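Local coordinates for sensor histidine kinase CitA (Klebsiella pneumoniae, PDB 1P0Z), which senses citrate through its periplasmic domain and, as a membrane-bound histidine kinase, probably activates the response regulator CitB by phosphorylation, inducing the citrate-fermentation genes, at residues Y52-Y64 against K73-I85. Sequence-based numbering, arbitrary orientation.
Sequences YITVGDASGQRLY and KSMEGGDSDEALI. With OMO (Mo(VI)(=O)(oh)2 cluster), chain N.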
loop_
_atom_site.group_PDB
_atom_site.type_symbol
_atom_site.label_atom_id
_atom_site.label_comp_id
_atom_site.label_asym_id
_atom_site.label_seq_id
_atom_site.Cartn_x
_atom_site.Cartn_y
_atom_site.Cartn_z
ATOM N N TYR A 52 -7.194 0.201 -5.151
ATOM C CA TYR A 52 -6.133 -0.776 -5.232
ATOM C C TYR A 52 -5.351 -0.892 -3.942
ATOM O O TYR A 52 -5.441 -0.038 -3.059
ATOM C CB TYR A 52 -5.132 -0.394 -6.366
ATOM C CG TYR A 52 -4.387 0.925 -6.148
ATOM C CD1 TYR A 52 -3.263 0.993 -5.327
ATOM C CD2 TYR A 52 -4.827 2.104 -6.765
ATOM C CE1 TYR A 52 -2.593 2.205 -5.107
ATOM C CE2 TYR A 52 -4.155 3.301 -6.583
ATOM C CZ TYR A 52 -3.031 3.342 -5.733
ATOM O OH TYR A 52 -2.355 4.513 -5.496
ATOM N N ILE A 53 -4.551 -1.958 -3.867
ATOM C CA ILE A 53 -3.629 -2.135 -2.757
ATOM C C ILE A 53 -2.358 -2.664 -3.413
ATOM O O ILE A 53 -2.417 -3.598 -4.220
ATOM C CB ILE A 53 -4.101 -3.197 -1.733
ATOM C CG1 ILE A 53 -5.443 -2.772 -1.150
ATOM C CG2 ILE A 53 -3.022 -3.367 -0.647
ATOM C CD1 ILE A 53 -6.069 -3.810 -0.196
ATOM N N THR A 54 -1.222 -2.071 -3.055
ATOM C CA THR A 54 0.064 -2.507 -3.559
ATOM C C THR A 54 0.924 -2.908 -2.365
ATOM O O THR A 54 0.883 -2.236 -1.316
ATOM C CB THR A 54 0.811 -1.335 -4.295
ATOM O OG1 THR A 54 0.098 -0.990 -5.492
ATOM C CG2 THR A 54 2.271 -1.758 -4.667
ATOM N N VAL A 55 1.689 -4.000 -2.506
ATOM C CA VAL A 55 2.593 -4.414 -1.441
ATOM C C VAL A 55 3.992 -4.478 -2.057
ATOM O O VAL A 55 4.170 -5.058 -3.149
ATOM C CB VAL A 55 2.264 -5.818 -0.873
ATOM C CG1 VAL A 55 3.314 -6.167 0.220
ATOM C CG2 VAL A 55 0.825 -5.832 -0.283
ATOM N N GLY A 56 4.945 -3.832 -1.389
ATOM C CA GLY A 56 6.309 -3.866 -1.903
ATOM C C GLY A 56 7.284 -4.419 -0.870
ATOM O O GLY A 56 6.991 -4.435 0.333
ATOM N N ASP A 57 8.451 -4.868 -1.340
ATOM C CA ASP A 57 9.459 -5.359 -0.401
ATOM C C ASP A 57 10.319 -4.198 0.108
ATOM O O ASP A 57 10.025 -3.013 -0.146
ATOM C CB ASP A 57 10.307 -6.490 -1.020
ATOM C CG ASP A 57 11.257 -6.014 -2.104
ATOM O OD1 ASP A 57 11.469 -4.793 -2.293
ATOM O OD2 ASP A 57 11.818 -6.919 -2.777
ATOM N N ALA A 58 11.384 -4.518 0.843
ATOM C CA ALA A 58 12.201 -3.477 1.441
ATOM C C ALA A 58 12.851 -2.512 0.446
ATOM O O ALA A 58 13.140 -1.360 0.789
ATOM C CB ALA A 58 13.279 -4.124 2.348
ATOM N N SER A 59 13.122 -2.989 -0.766
ATOM C CA SER A 59 13.739 -2.130 -1.770
ATOM C C SER A 59 12.662 -1.494 -2.655
ATOM O O SER A 59 12.973 -0.762 -3.602
ATOM C CB SER A 59 14.704 -2.947 -2.639
ATOM O OG SER A 59 13.974 -3.852 -3.463
ATOM N N GLY A 60 11.391 -1.776 -2.354
ATOM C CA GLY A 60 10.326 -1.199 -3.155
ATOM C C GLY A 60 9.957 -2.014 -4.384
ATOM O O GLY A 60 9.276 -1.507 -5.289
ATOM N N GLN A 61 10.428 -3.255 -4.453
ATOM C CA GLN A 61 10.036 -4.125 -5.574
ATOM C C GLN A 61 8.627 -4.673 -5.228
ATOM O O GLN A 61 8.403 -5.159 -4.139
ATOM C CB GLN A 61 11.015 -5.309 -5.726
ATOM C CG GLN A 61 10.619 -6.184 -6.914
ATOM C CD GLN A 61 11.528 -7.398 -7.065
ATOM O OE1 GLN A 61 11.123 -8.540 -6.817
ATOM N NE2 GLN A 61 12.769 -7.149 -7.463
ATOM N N ARG A 62 7.683 -4.593 -6.162
ATOM C CA ARG A 62 6.326 -5.063 -5.865
ATOM C C ARG A 62 6.180 -6.565 -5.686
ATOM O O ARG A 62 6.652 -7.350 -6.510
ATOM C CB ARG A 62 5.338 -4.593 -6.936
ATOM C CG ARG A 62 5.272 -3.064 -7.085
ATOM C CD ARG A 62 4.061 -2.692 -7.982
ATOM N NE ARG A 62 4.100 -1.271 -8.355
ATOM C CZ ARG A 62 4.828 -0.805 -9.370
ATOM N NH1 ARG A 62 5.560 -1.645 -10.119
ATOM N NH2 ARG A 62 4.849 0.493 -9.622
ATOM N N LEU A 63 5.547 -6.935 -4.574
ATOM C CA LEU A 63 5.237 -8.317 -4.266
ATOM C C LEU A 63 3.759 -8.574 -4.614
ATOM O O LEU A 63 3.327 -9.728 -4.748
ATOM C CB LEU A 63 5.478 -8.604 -2.780
ATOM C CG LEU A 63 6.897 -8.337 -2.289
ATOM C CD1 LEU A 63 6.974 -8.552 -0.786
ATOM C CD2 LEU A 63 7.887 -9.239 -3.031
ATOM N N TYR A 64 2.988 -7.482 -4.747
ATOM C CA TYR A 64 1.580 -7.579 -5.107
ATOM C C TYR A 64 1.117 -6.282 -5.738
ATOM O O TYR A 64 1.496 -5.197 -5.277
ATOM C CB TYR A 64 0.705 -7.854 -3.854
ATOM C CG TYR A 64 -0.794 -7.920 -4.155
ATOM C CD1 TYR A 64 -1.569 -6.755 -4.220
ATOM C CD2 TYR A 64 -1.434 -9.154 -4.361
ATOM C CE1 TYR A 64 -2.952 -6.818 -4.480
ATOM C CE2 TYR A 64 -2.810 -9.234 -4.619
ATOM C CZ TYR A 64 -3.563 -8.069 -4.670
ATOM O OH TYR A 64 -4.917 -8.178 -4.842
ATOM N N LYS A 73 8.337 -5.608 -10.508
ATOM C CA LYS A 73 8.869 -4.334 -10.975
ATOM C C LYS A 73 8.941 -3.365 -9.789
ATOM O O LYS A 73 8.230 -3.541 -8.793
ATOM C CB LYS A 73 7.982 -3.779 -12.082
ATOM C CG LYS A 73 8.036 -4.658 -13.342
ATOM C CD LYS A 73 7.227 -4.086 -14.489
ATOM C CE LYS A 73 7.283 -5.051 -15.683
ATOM N NZ LYS A 73 6.369 -4.618 -16.775
ATOM N N SER A 74 9.819 -2.370 -9.892
ATOM C CA SER A 74 10.020 -1.393 -8.815
ATOM C C SER A 74 8.954 -0.311 -8.735
ATOM O O SER A 74 8.433 0.125 -9.753
ATOM C CB SER A 74 11.379 -0.714 -9.000
ATOM O OG SER A 74 11.625 0.256 -7.988
ATOM N N MET A 75 8.650 0.116 -7.510
ATOM C CA MET A 75 7.710 1.230 -7.278
ATOM C C MET A 75 8.594 2.456 -7.521
ATOM O O MET A 75 9.441 2.784 -6.689
ATOM C CB MET A 75 7.206 1.183 -5.828
ATOM C CG MET A 75 6.260 -0.002 -5.604
ATOM S SD MET A 75 5.905 -0.296 -3.873
ATOM C CE MET A 75 4.676 1.063 -3.529
ATOM N N GLU A 76 8.389 3.117 -8.664
ATOM C CA GLU A 76 9.226 4.249 -9.053
ATOM C C GLU A 76 8.588 5.607 -8.881
ATOM O O GLU A 76 9.130 6.624 -9.319
ATOM C CB GLU A 76 9.642 4.061 -10.517
ATOM C CG GLU A 76 10.595 2.894 -10.704
ATOM C CD GLU A 76 11.958 3.186 -10.114
ATOM O OE1 GLU A 76 12.583 4.186 -10.533
ATOM O OE2 GLU A 76 12.420 2.431 -9.235
ATOM N N GLY A 77 7.436 5.642 -8.214
ATOM C CA GLY A 77 6.743 6.912 -8.032
ATOM C C GLY A 77 7.480 7.933 -7.201
ATOM O O GLY A 77 7.236 9.137 -7.344
ATOM N N GLY A 78 8.384 7.480 -6.337
ATOM C CA GLY A 78 9.126 8.415 -5.515
ATOM C C GLY A 78 8.477 8.846 -4.218
ATOM O O GLY A 78 9.038 9.667 -3.494
ATOM N N ASP A 79 7.304 8.278 -3.914
ATOM C CA ASP A 79 6.624 8.685 -2.685
ATOM C C ASP A 79 6.572 7.546 -1.666
ATOM O O ASP A 79 5.719 7.547 -0.766
ATOM C CB ASP A 79 5.208 9.209 -3.001
ATOM C CG ASP A 79 4.232 8.105 -3.506
ATOM O OD1 ASP A 79 4.675 7.068 -4.060
ATOM O OD2 ASP A 79 2.988 8.287 -3.334
ATOM N N SER A 80 7.502 6.608 -1.775
ATOM C CA SER A 80 7.525 5.482 -0.845
ATOM C C SER A 80 8.744 5.555 0.091
ATOM O O SER A 80 8.832 4.796 1.051
ATOM C CB SER A 80 7.570 4.145 -1.606
ATOM O OG SER A 80 6.410 3.968 -2.407
ATOM N N ASP A 81 9.656 6.495 -0.177
ATOM C CA ASP A 81 10.874 6.567 0.628
ATOM C C ASP A 81 10.678 6.769 2.109
ATOM O O ASP A 81 11.371 6.124 2.920
ATOM C CB ASP A 81 11.778 7.675 0.086
ATOM C CG ASP A 81 12.579 7.213 -1.122
ATOM O OD1 ASP A 81 12.101 6.296 -1.843
ATOM O OD2 ASP A 81 13.681 7.766 -1.353
ATOM N N GLU A 82 9.728 7.635 2.481
ATOM C CA GLU A 82 9.580 7.893 3.905
ATOM C C GLU A 82 9.115 6.667 4.688
ATOM O O GLU A 82 9.468 6.517 5.860
ATOM C CB GLU A 82 8.714 9.130 4.141
ATOM C CG GLU A 82 9.402 10.389 3.517
ATOM C CD GLU A 82 10.897 10.536 3.928
ATOM O OE1 GLU A 82 11.266 10.328 5.118
ATOM O OE2 GLU A 82 11.730 10.876 3.041
ATOM N N ALA A 83 8.365 5.780 4.041
ATOM C CA ALA A 83 7.935 4.561 4.716
ATOM C C ALA A 83 9.075 3.528 4.679
ATOM O O ALA A 83 9.375 2.892 5.696
ATOM C CB ALA A 83 6.694 3.968 4.010
ATOM N N LEU A 84 9.702 3.366 3.520
ATOM C CA LEU A 84 10.745 2.357 3.367
ATOM C C LEU A 84 12.027 2.645 4.107
ATOM O O LEU A 84 12.679 1.720 4.642
ATOM C CB LEU A 84 11.064 2.134 1.880
ATOM C CG LEU A 84 9.960 1.394 1.112
ATOM C CD1 LEU A 84 10.254 1.422 -0.375
ATOM C CD2 LEU A 84 9.790 -0.053 1.668
ATOM N N ILE A 85 12.390 3.917 4.160
ATOM C CA ILE A 85 13.630 4.302 4.813
ATOM C C ILE A 85 13.448 4.777 6.233
ATOM O O ILE A 85 14.235 4.387 7.129
ATOM C CB ILE A 85 14.333 5.419 3.986
ATOM C CG1 ILE A 85 14.647 4.894 2.584
ATOM C CG2 ILE A 85 15.610 5.881 4.690
ATOM C CD1 ILE A 85 15.149 5.990 1.662
HETATM O OM1 OMO N . 3.865 4.302 -9.482
HETATM MO MO OMO N . 3.694 4.157 -7.616
HETATM O OR1 OMO N . 3.585 5.815 -7.200
HETATM O OM2 OMO N . 5.338 3.743 -7.206
HETATM O O HOH W 1 13.487 -0.732 3.531
HETATM O O HOH W 2 11.498 1.577 -5.460
HETATM O O HOH W 3 6.215 3.154 -10.469
#
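The guanidinium of Arg62 has Met75 over one face, with CA of Met75 3.8 Å above its plane and offset toward the rim; Lys73 CB and oxygen OM1 of the molybdenum cluster lie at its edge, in plane. With CG anti to the carbonyl carbon (chi1 -59°), the Arg62 stem crosses Met75, CG to CG at 3.5 Å. The backbones join at a single bridge between Gln61 and Ser74: Arg62 N donates to Lys73 O (2.9 Å, N-H...O 177°), and Met75 N to Gly60 O (2.8 Å). Met75 bends at its last torsion (chi3 77°), and its CE meets Thr54 CG2 tip to tip at 3.9 Å. Farther along, the two methyls of Leu84 divide their contacts: CD2 lies 3.5 Å from Asp57 O, while CD1 packs on Gly60 CA. Asp57 OD1 takes three donors across the type I turn Asp57-Gly60: Ser59 N, which makes an Asx turn, Ser59 OG and Gln61 N; together they probably stiffen it.

At the other end, Gly77 N donates to cluster oxygen OM2 (3.0 Å), and one water links OM1, Glu76 N and, weakly, Arg62 NH2. Arg62, an experimentally established citrate-binding residue on strand 62-64, and Thr54 of strand 52-57 hydrogen-bond a citrate through NH2 and OG1. Beside them, Met75, Glu76, Gly77 and Asp79, in the loop ahead of helix 81-86, line the molybdenum pocket, probably part of the wider ligand site of this periplasmic PAS domain, a Cache-family sensor fold.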